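Local coordinates for uncharacterized protein BT_3980 with actin-like ATPase fold (Bacteroides thetaiotaomicron VPI-5482, PDB 3HRG) that is of unknown function but has the fold of an actin-like ATPase, a likeness that by itself leaves its activity open, at residues 77-82 with 93-98; 102-107 with 122-127. One frame throughout, in Å; residues are numbered along the deposited sequence. Where two conformers were deposited one is given.

Contact 1. Residues 77-82 with 93-98; sequences RFTMIP and LLFYHN
With CG anti to its backbone N (chi1 -174°), Phe95 sends its ring from helix 91-96 to the residue just before strand 78-82, where Arg77 O lies at the ring edge, 3.5 Å from CE1. The Arg77 side chain comes to the ring as well. It bends at chi3 (65°), which sets NE. NH2 lies 4.0 Å from Phe95 CE2, with guanidinium and ring at a steep 79° to each other. NH2 also meets the edge of the Tyr96 ring, 4.0 Å from CE1, while Phe95 CD2 sits over the centre of that ring. The charge of Arg77 is answered by Glu105, which is probably hydrogen-bonded to the Tyr96 hydroxyl too, and NH2 bonds to Gln100 O. Further along the strand Thr79 OG1 rests 3.6 Å from Asn98 CB and hydrogen-bonds to His99. The Asn98 amide turns back to the helix, ND2 giving a 2.9 Å bond to Leu94 O. Beyond it, in the conformers given, Ile81 CD1 meets Leu94 CD1 at 3.6 Å, the side chains crossing at about a right angle. Contact across the two segments is by packing alone: a short helix laid over one face of a three-stranded antiparallel sheet, here meeting edge strand 78-82, in a protein of actin-like ATPase fold.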
ATOM      1  N   ARG A  77       3.136  -9.333   1.815  1.00 12.19           N
ATOM      2  CA  ARG A  77       4.361  -9.961   1.322  1.00 12.86           C
ATOM      3  C   ARG A  77       5.335  -8.946   0.766  1.00 13.21           C
ATOM      4  O   ARG A  77       5.518  -8.848  -0.431  1.00 12.49           O
ATOM      5  CB  ARG A  77       4.031 -11.054   0.313  1.00 12.50           C
ATOM      6  CG  ARG A  77       3.213 -12.201   0.972  1.00 12.53           C
ATOM      7  CD  ARG A  77       2.900 -13.335   0.065  1.00 14.21           C
ATOM      8  NE  ARG A  77       4.116 -14.020  -0.356  1.00 13.33           N
ATOM      9  CZ  ARG A  77       4.773 -14.939   0.360  1.00 14.58           C
ATOM     10  NH1 ARG A  77       4.361 -15.338   1.567  1.00 15.37           N
ATOM     11  NH2 ARG A  77       5.867 -15.474  -0.142  1.00 14.91           N
ATOM     12  N   PHE A  78       5.931  -8.183   1.683  1.00 12.98           N
ATOM     13  CA  PHE A  78       6.945  -7.191   1.335  1.00 12.96           C
ATOM     14  C   PHE A  78       7.930  -7.120   2.479  1.00 13.01           C
ATOM     15  O   PHE A  78       7.622  -7.482   3.628  1.00 13.27           O
ATOM     16  CB  PHE A  78       6.402  -5.772   1.038  1.00 12.94           C
ATOM     17  CG  PHE A  78       5.816  -5.066   2.247  1.00 13.61           C
ATOM     18  CD1 PHE A  78       6.612  -4.308   3.101  1.00 13.90           C
ATOM     19  CD2 PHE A  78       4.489  -5.205   2.536  1.00 12.81           C
ATOM     20  CE1 PHE A  78       6.067  -3.668   4.190  1.00 14.96           C
ATOM     21  CE2 PHE A  78       3.929  -4.569   3.629  1.00 13.89           C
ATOM     22  CZ  PHE A  78       4.737  -3.815   4.478  1.00 14.90           C
ATOM     23  N   THR A  79       9.129  -6.660   2.142  1.00 14.11           N
ATOM     24  CA  THR A  79      10.212  -6.503   3.084  1.00 13.80           C
ATOM     25  C   THR A  79      10.964  -5.204   2.790  1.00 14.01           C
ATOM     26  O   THR A  79      11.296  -4.920   1.637  1.00 13.48           O
ATOM     27  CB  THR A  79      11.197  -7.651   2.951  1.00 14.63           C
ATOM     28  OG1 THR A  79      10.594  -8.855   3.419  1.00 16.82           O
ATOM     29  CG2 THR A  79      12.484  -7.360   3.770  1.00 16.01           C
HETATM   30  N   MSE A  80      11.224  -4.417   3.825  1.00 13.51           N
HETATM   31  CA  MSE A  80      11.952  -3.170   3.660  1.00 13.19           C
HETATM   32  C   MSE A  80      13.410  -3.364   4.017  1.00 13.18           C
HETATM   33  O   MSE A  80      13.708  -4.009   5.014  1.00 11.92           O
HETATM   34  CB  MSE A  80      11.341  -2.077   4.537  1.00 12.94           C
HETATM   35  CG  MSE A  80      11.995  -0.696   4.395  1.00 13.07           C
HETATM   36 SE   MSE A  80      13.560  -0.380   5.472  0.75  9.97          SE
HETATM   37  CE  MSE A  80      12.745  -0.357   7.240  1.00 14.58           C
ATOM     38  N   ILE A  81      14.301  -2.808   3.186  1.00 12.77           N
ATOM     39  CA  ILE A  81      15.731  -2.850   3.485  0.50 12.59           C
ATOM     40  C   ILE A  81      16.329  -1.461   3.187  1.00 12.46           C
ATOM     41  O   ILE A  81      15.968  -0.798   2.211  1.00 12.96           O
ATOM     42  CB  ILE A  81      16.488  -3.983   2.740  0.50 12.37           C
ATOM     43  CG1 ILE A  81      17.895  -4.177   3.334  0.50 13.04           C
ATOM     44  CG2 ILE A  81      16.521  -3.732   1.254  0.50 11.94           C
ATOM     45  CD1 ILE A  81      18.714  -5.158   2.542  0.50 14.64           C
ATOM     46  N   PRO A  82      17.203  -0.972   4.089  1.00 11.80           N
ATOM     47  CA  PRO A  82      17.767   0.336   3.801  1.00 11.71           C
ATOM     48  C   PRO A  82      18.550   0.261   2.499  1.00 11.62           C
ATOM     49  O   PRO A  82      19.130  -0.780   2.210  1.00 10.92           O
ATOM     50  CB  PRO A  82      18.703   0.588   4.985  1.00 12.75           C
ATOM     51  CG  PRO A  82      18.135  -0.193   6.078  1.00 11.91           C
ATOM     52  CD  PRO A  82      17.431  -1.357   5.499  1.00 13.00           C
ATOM     53  N   LEU A  93      16.880 -13.616  -2.116  1.00 13.54           N
ATOM     54  CA  LEU A  93      17.397 -14.270  -0.896  1.00 13.46           C
ATOM     55  C   LEU A  93      16.855 -13.569   0.355  1.00 13.15           C
ATOM     56  O   LEU A  93      16.402 -14.230   1.285  1.00 12.51           O
ATOM     57  CB  LEU A  93      18.920 -14.280  -0.843  1.00 13.81           C
ATOM     58  CG  LEU A  93      19.685 -15.163  -1.844  1.00 14.30           C
ATOM     59  CD1 LEU A  93      21.183 -15.000  -1.672  1.00 15.82           C
ATOM     60  CD2 LEU A  93      19.321 -16.625  -1.665  1.00 16.36           C
ATOM     61  N   LEU A  94      16.926 -12.241   0.363  1.00 12.55           N
ATOM     62  CA  LEU A  94      16.422 -11.417   1.458  0.50 13.09           C
ATOM     63  C   LEU A  94      14.934 -11.640   1.672  1.00 13.14           C
ATOM     64  O   LEU A  94      14.450 -11.818   2.801  1.00 14.46           O
ATOM     65  CB  LEU A  94      16.648  -9.938   1.140  0.50 13.11           C
ATOM     66  CG  LEU A  94      18.070  -9.364   1.234  0.50 13.97           C
ATOM     67  CD1 LEU A  94      18.219  -8.026   0.495  0.50 15.04           C
ATOM     68  CD2 LEU A  94      18.451  -9.234   2.687  0.50 13.99           C
ATOM     69  N   PHE A  95      14.192 -11.614   0.570  1.00 12.87           N
ATOM     70  CA  PHE A  95      12.753 -11.798   0.631  1.00 11.99           C
ATOM     71  C   PHE A  95      12.360 -13.146   1.227  1.00 11.94           C
ATOM     72  O   PHE A  95      11.501 -13.206   2.138  1.00 11.27           O
ATOM     73  CB  PHE A  95      12.168 -11.612  -0.769  1.00 11.45           C
ATOM     74  CG  PHE A  95      10.659 -11.639  -0.810  1.00 12.51           C
ATOM     75  CD1 PHE A  95       9.927 -10.512  -0.477  1.00 12.99           C
ATOM     76  CD2 PHE A  95       9.978 -12.791  -1.166  1.00 11.95           C
ATOM     77  CE1 PHE A  95       8.534 -10.523  -0.542  1.00 12.10           C
ATOM     78  CE2 PHE A  95       8.602 -12.816  -1.209  1.00 12.39           C
ATOM     79  CZ  PHE A  95       7.871 -11.659  -0.895  1.00 11.43           C
ATOM     80  N   TYR A  96      12.976 -14.216   0.735  1.00 11.71           N
ATOM     81  CA  TYR A  96      12.672 -15.579   1.236  1.00 12.00           C
ATOM     82  C   TYR A  96      13.261 -15.946   2.619  1.00 12.66           C
ATOM     83  O   TYR A  96      12.939 -17.017   3.137  1.00 12.65           O
ATOM     84  CB  TYR A  96      12.848 -16.659   0.137  1.00 12.26           C
ATOM     85  CG  TYR A  96      11.791 -16.455  -0.951  1.00 11.46           C
ATOM     86  CD1 TYR A  96      10.413 -16.550  -0.655  1.00 11.46           C
ATOM     87  CD2 TYR A  96      12.148 -16.168  -2.248  1.00 11.09           C
ATOM     88  CE1 TYR A  96       9.449 -16.354  -1.626  1.00 11.89           C
ATOM     89  CE2 TYR A  96      11.165 -15.972  -3.251  1.00 11.68           C
ATOM     90  CZ  TYR A  96       9.816 -16.059  -2.920  1.00 12.21           C
ATOM     91  OH  TYR A  96       8.816 -15.873  -3.881  1.00 12.48           O
ATOM     92  N   HIS A  97      14.133 -15.093   3.164  0.60 12.81           N
ATOM     93  CA  HIS A  97      14.579 -15.226   4.555  0.60 13.33           C
ATOM     94  C   HIS A  97      13.549 -14.500   5.488  0.60 13.89           C
ATOM     95  O   HIS A  97      13.645 -14.565   6.702  0.60 13.93           O
ATOM     96  CB  HIS A  97      16.030 -14.766   4.775  0.60 13.21           C
ATOM     97  CG  HIS A  97      17.043 -15.827   4.461  0.60 12.14           C
ATOM     98  ND1 HIS A  97      17.207 -16.942   5.257  0.60  9.74           N
ATOM     99  CD2 HIS A  97      17.964 -15.932   3.471  0.60 11.36           C
ATOM    100  CE1 HIS A  97      18.162 -17.704   4.748  0.60 11.88           C
ATOM    101  NE2 HIS A  97      18.641 -17.110   3.667  0.60  9.69           N
ATOM    102  N   ASN A  98      12.580 -13.800   4.911  1.00 14.37           N
ATOM    103  CA  ASN A  98      11.498 -13.148   5.668  1.00 15.15           C
ATOM    104  C   ASN A  98      10.089 -13.654   5.367  1.00 15.56           C
ATOM    105  O   ASN A  98       9.173 -13.359   6.142  1.00 15.12           O
ATOM    106  CB  ASN A  98      11.562 -11.647   5.415  1.00 16.09           C
ATOM    107  CG  ASN A  98      12.732 -10.984   6.138  1.00 18.43           C
ATOM    108  OD1 ASN A  98      12.687 -10.768   7.353  1.00 23.89           O
ATOM    109  ND2 ASN A  98      13.769 -10.667   5.411  1.00 19.70           N
TER

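Contact 2. Residues 102-107 with 122-127; sequences RENEIV and GIDKST
Strands 105-107 and 122-124 run antiparallel, their axes 4.6 Å apart at closest and their directions 148° apart. Ile106 and Ile123 form the hydrogen-bonded pair, Ile106 N giving to Ile123 O at 2.9 Å and Ile123 N to Ile106 O. Non-hydrogen-bonded pairs flank it, Glu105 with Asp124 and Val107 with Gly122. Just before the strand, Asn104 centres an inverse gamma turn, and its O takes a nearly straight bond (172°) from Lys125 N, which arrives from above the carbonyl plane. The ladder belongs to the beta hairpin of strands 105-112 and 117-124, and here the second strand runs directly into helix 125-134. Asp124 is the N-cap of that helix: OD2 accepts from Thr127 N at 3.0 Å, met from above the carboxylate plane. The Asn104 amide spans the helix start, ND2 giving to Ser126 OG at 3.2 Å. ND2 also lies 2.5 Å from Asp124 OD1, short enough to make the exact geometry of that bond doubtful; amide and carboxylate planes stand 59° apart. On the face carrying the isoleucines, Ile106 CB packs on Ile123 CG2 and Ile106 CD1 on Lys125 CG, 3.8 Å away. Glu105 lays its carboxylate beside Gly122, OE2 3.4 Å from CA, while OE1 is held by the hydroxyl of Tyr96.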
ATOM      1  N   ARG A 102       7.306 -19.733  -2.155  1.00 20.65           N
ATOM      2  CA  ARG A 102       6.069 -19.902  -2.907  1.00 21.78           C
ATOM      3  C   ARG A 102       6.408 -19.998  -4.390  1.00 22.80           C
ATOM      4  O   ARG A 102       7.028 -19.099  -4.948  1.00 23.71           O
ATOM      5  CB  ARG A 102       5.185 -18.710  -2.596  1.00 22.08           C
ATOM      6  CG  ARG A 102       3.858 -18.730  -3.208  1.00 21.70           C
ATOM      7  CD  ARG A 102       3.066 -17.540  -2.787  1.00 21.55           C
ATOM      8  NE  ARG A 102       2.671 -17.535  -1.375  1.00 20.10           N
ATOM      9  CZ  ARG A 102       1.734 -16.724  -0.872  1.00 18.75           C
ATOM     10  NH1 ARG A 102       1.100 -15.840  -1.631  1.00 18.91           N
ATOM     11  NH2 ARG A 102       1.405 -16.811   0.397  1.00 19.17           N
ATOM     12  N   GLU A 103       5.978 -21.064  -5.048  1.00 24.36           N
ATOM     13  CA  GLU A 103       6.332 -21.276  -6.461  1.00 25.39           C
ATOM     14  C   GLU A 103       5.679 -20.308  -7.467  1.00 25.33           C
ATOM     15  O   GLU A 103       6.377 -19.811  -8.356  1.00 25.99           O
ATOM     16  CB  GLU A 103       6.061 -22.737  -6.854  1.00 26.24           C
ATOM     17  CG  GLU A 103       6.657 -23.206  -8.211  1.00 28.57           C
ATOM     18  CD  GLU A 103       8.199 -23.255  -8.252  1.00 32.15           C
ATOM     19  OE1 GLU A 103       8.881 -22.952  -7.240  1.00 33.87           O
ATOM     20  OE2 GLU A 103       8.740 -23.628  -9.323  1.00 34.57           O
ATOM     21  N   ASN A 104       4.398 -19.974  -7.330  1.00 24.49           N
ATOM     22  CA  ASN A 104       3.782 -19.090  -8.320  1.00 24.09           C
ATOM     23  C   ASN A 104       3.928 -17.619  -7.926  1.00 22.56           C
ATOM     24  O   ASN A 104       2.957 -16.863  -7.974  1.00 23.06           O
ATOM     25  CB  ASN A 104       2.311 -19.453  -8.548  1.00 24.54           C
ATOM     26  CG  ASN A 104       1.762 -18.868  -9.871  1.00 27.32           C
ATOM     27  OD1 ASN A 104       2.250 -19.225 -10.966  1.00 31.79           O
ATOM     28  ND2 ASN A 104       0.739 -18.011  -9.781  1.00 25.90           N
ATOM     29  N   GLU A 105       5.134 -17.221  -7.500  1.00 20.86           N
ATOM     30  CA  GLU A 105       5.404 -15.847  -7.077  1.00 19.67           C
ATOM     31  C   GLU A 105       6.656 -15.292  -7.741  1.00 18.84           C
ATOM     32  O   GLU A 105       7.642 -15.984  -7.868  1.00 18.69           O
ATOM     33  CB  GLU A 105       5.583 -15.777  -5.549  1.00 19.52           C
ATOM     34  CG  GLU A 105       5.836 -14.371  -4.986  1.00 17.31           C
ATOM     35  CD  GLU A 105       5.833 -14.349  -3.475  1.00 16.40           C
ATOM     36  OE1 GLU A 105       6.577 -15.131  -2.826  1.00 13.27           O
ATOM     37  OE2 GLU A 105       5.071 -13.528  -2.903  1.00 13.40           O
ATOM     38  N   ILE A 106       6.583 -14.036  -8.158  1.00 18.55           N
ATOM     39  CA  ILE A 106       7.704 -13.289  -8.716  1.00 18.14           C
ATOM     40  C   ILE A 106       8.105 -12.233  -7.659  1.00 16.92           C
ATOM     41  O   ILE A 106       7.230 -11.608  -7.046  1.00 17.12           O
ATOM     42  CB  ILE A 106       7.316 -12.609 -10.045  1.00 18.79           C
ATOM     43  CG1 ILE A 106       7.152 -13.659 -11.138  1.00 20.09           C
ATOM     44  CG2 ILE A 106       8.358 -11.606 -10.498  1.00 19.87           C
ATOM     45  CD1 ILE A 106       6.714 -13.036 -12.453  1.00 21.43           C
ATOM     46  N   VAL A 107       9.399 -12.038  -7.450  1.00 15.45           N
ATOM     47  CA  VAL A 107       9.895 -11.025  -6.517  1.00 14.87           C
ATOM     48  C   VAL A 107      10.375  -9.794  -7.303  1.00 14.78           C
ATOM     49  O   VAL A 107      11.185  -9.921  -8.218  1.00 14.50           O
ATOM     50  CB  VAL A 107      10.999 -11.574  -5.644  1.00 15.13           C
ATOM     51  CG1 VAL A 107      11.550 -10.444  -4.730  1.00 14.19           C
ATOM     52  CG2 VAL A 107      10.483 -12.778  -4.811  1.00 15.17           C
ATOM     53  N   GLY A 122       6.420  -9.359  -3.359  1.00 13.56           N
ATOM     54  CA  GLY A 122       6.017 -10.477  -4.185  1.00 13.57           C
ATOM     55  C   GLY A 122       4.750 -10.156  -4.951  1.00 14.31           C
ATOM     56  O   GLY A 122       3.919  -9.357  -4.505  1.00 13.81           O
ATOM     57  N   ILE A 123       4.615 -10.774  -6.108  1.00 14.36           N
ATOM     58  CA  ILE A 123       3.401 -10.652  -6.893  1.00 14.78           C
ATOM     59  C   ILE A 123       3.111 -12.032  -7.483  1.00 15.02           C
ATOM     60  O   ILE A 123       4.035 -12.763  -7.902  1.00 14.80           O
ATOM     61  CB  ILE A 123       3.522  -9.572  -7.997  1.00 15.24           C
ATOM     62  CG1 ILE A 123       2.185  -9.373  -8.739  1.00 16.38           C
ATOM     63  CG2 ILE A 123       4.631  -9.937  -9.005  1.00 14.25           C
ATOM     64  CD1 ILE A 123       2.268  -8.272  -9.810  1.00 16.77           C
ATOM     65  N   ASP A 124       1.844 -12.429  -7.489  1.00 15.75           N
ATOM     66  CA  ASP A 124       1.478 -13.713  -8.067  1.00 16.83           C
ATOM     67  C   ASP A 124       1.924 -13.731  -9.545  1.00 16.27           C
ATOM     68  O   ASP A 124       1.655 -12.776 -10.283  1.00 15.88           O
ATOM     69  CB  ASP A 124      -0.014 -13.908  -7.933  1.00 17.59           C
ATOM     70  CG  ASP A 124      -0.484 -15.141  -8.614  1.00 20.86           C
ATOM     71  OD1 ASP A 124      -0.127 -16.292  -8.199  1.00 26.26           O
ATOM     72  OD2 ASP A 124      -1.188 -14.950  -9.598  1.00 22.07           O
ATOM     73  N   LYS A 125       2.583 -14.794  -9.976  1.00 15.89           N
ATOM     74  CA  LYS A 125       3.111 -14.868 -11.344  1.00 16.11           C
ATOM     75  C   LYS A 125       2.037 -14.880 -12.432  1.00 15.35           C
ATOM     76  O   LYS A 125       2.230 -14.284 -13.472  1.00 14.56           O
ATOM     77  CB  LYS A 125       4.032 -16.074 -11.502  1.00 16.72           C
ATOM     78  CG  LYS A 125       4.648 -16.232 -12.864  1.00 18.68           C
ATOM     79  CD  LYS A 125       5.799 -17.272 -12.824  1.00 22.42           C
ATOM     80  CE  LYS A 125       6.386 -17.500 -14.223  1.00 24.23           C
ATOM     81  NZ  LYS A 125       7.541 -18.477 -14.221  1.00 26.89           N
ATOM     82  N   SER A 126       0.945 -15.602 -12.209  1.00 14.87           N
ATOM     83  CA  SER A 126      -0.170 -15.628 -13.156  1.00 14.84           C
ATOM     84  C   SER A 126      -0.732 -14.207 -13.337  1.00 13.93           C
ATOM     85  O   SER A 126      -1.067 -13.790 -14.450  1.00 13.29           O
ATOM     86  CB  SER A 126      -1.289 -16.531 -12.648  1.00 14.37           C
ATOM     87  OG  SER A 126      -0.846 -17.859 -12.530  1.00 18.06           O
ATOM     88  N   THR A 127      -0.832 -13.484 -12.227  1.00 13.67           N
ATOM     89  CA  THR A 127      -1.302 -12.088 -12.229  1.00 13.66           C
ATOM     90  C   THR A 127      -0.334 -11.194 -13.016  1.00 13.26           C
ATOM     91  O   THR A 127      -0.777 -10.413 -13.874  1.00 12.03           O
ATOM     92  CB  THR A 127      -1.548 -11.571 -10.797  1.00 13.50           C
ATOM     93  OG1 THR A 127      -2.733 -12.187 -10.295  1.00 14.91           O
ATOM     94  CG2 THR A 127      -1.762 -10.072 -10.787  1.00 13.78           C
TER

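In the fold
From the N terminus the chain passes the first mixed sheet's strand 68-73 before it reaches strand 78-82. Contact 1 closes the loop that leads from there into helix 91-96, setting the helix on the small antiparallel sheet. The chain then turns through residues 99-104 into strand 105-112, and contact 2 closes the hairpin with strand 117-124 and fixes the start of helix 125-134. The two loops lie in series, neither nested nor crossed. Strand 117-124 is central in the sheet, between 78-82 and 105-112, and Glu105 joins the two contacts directly.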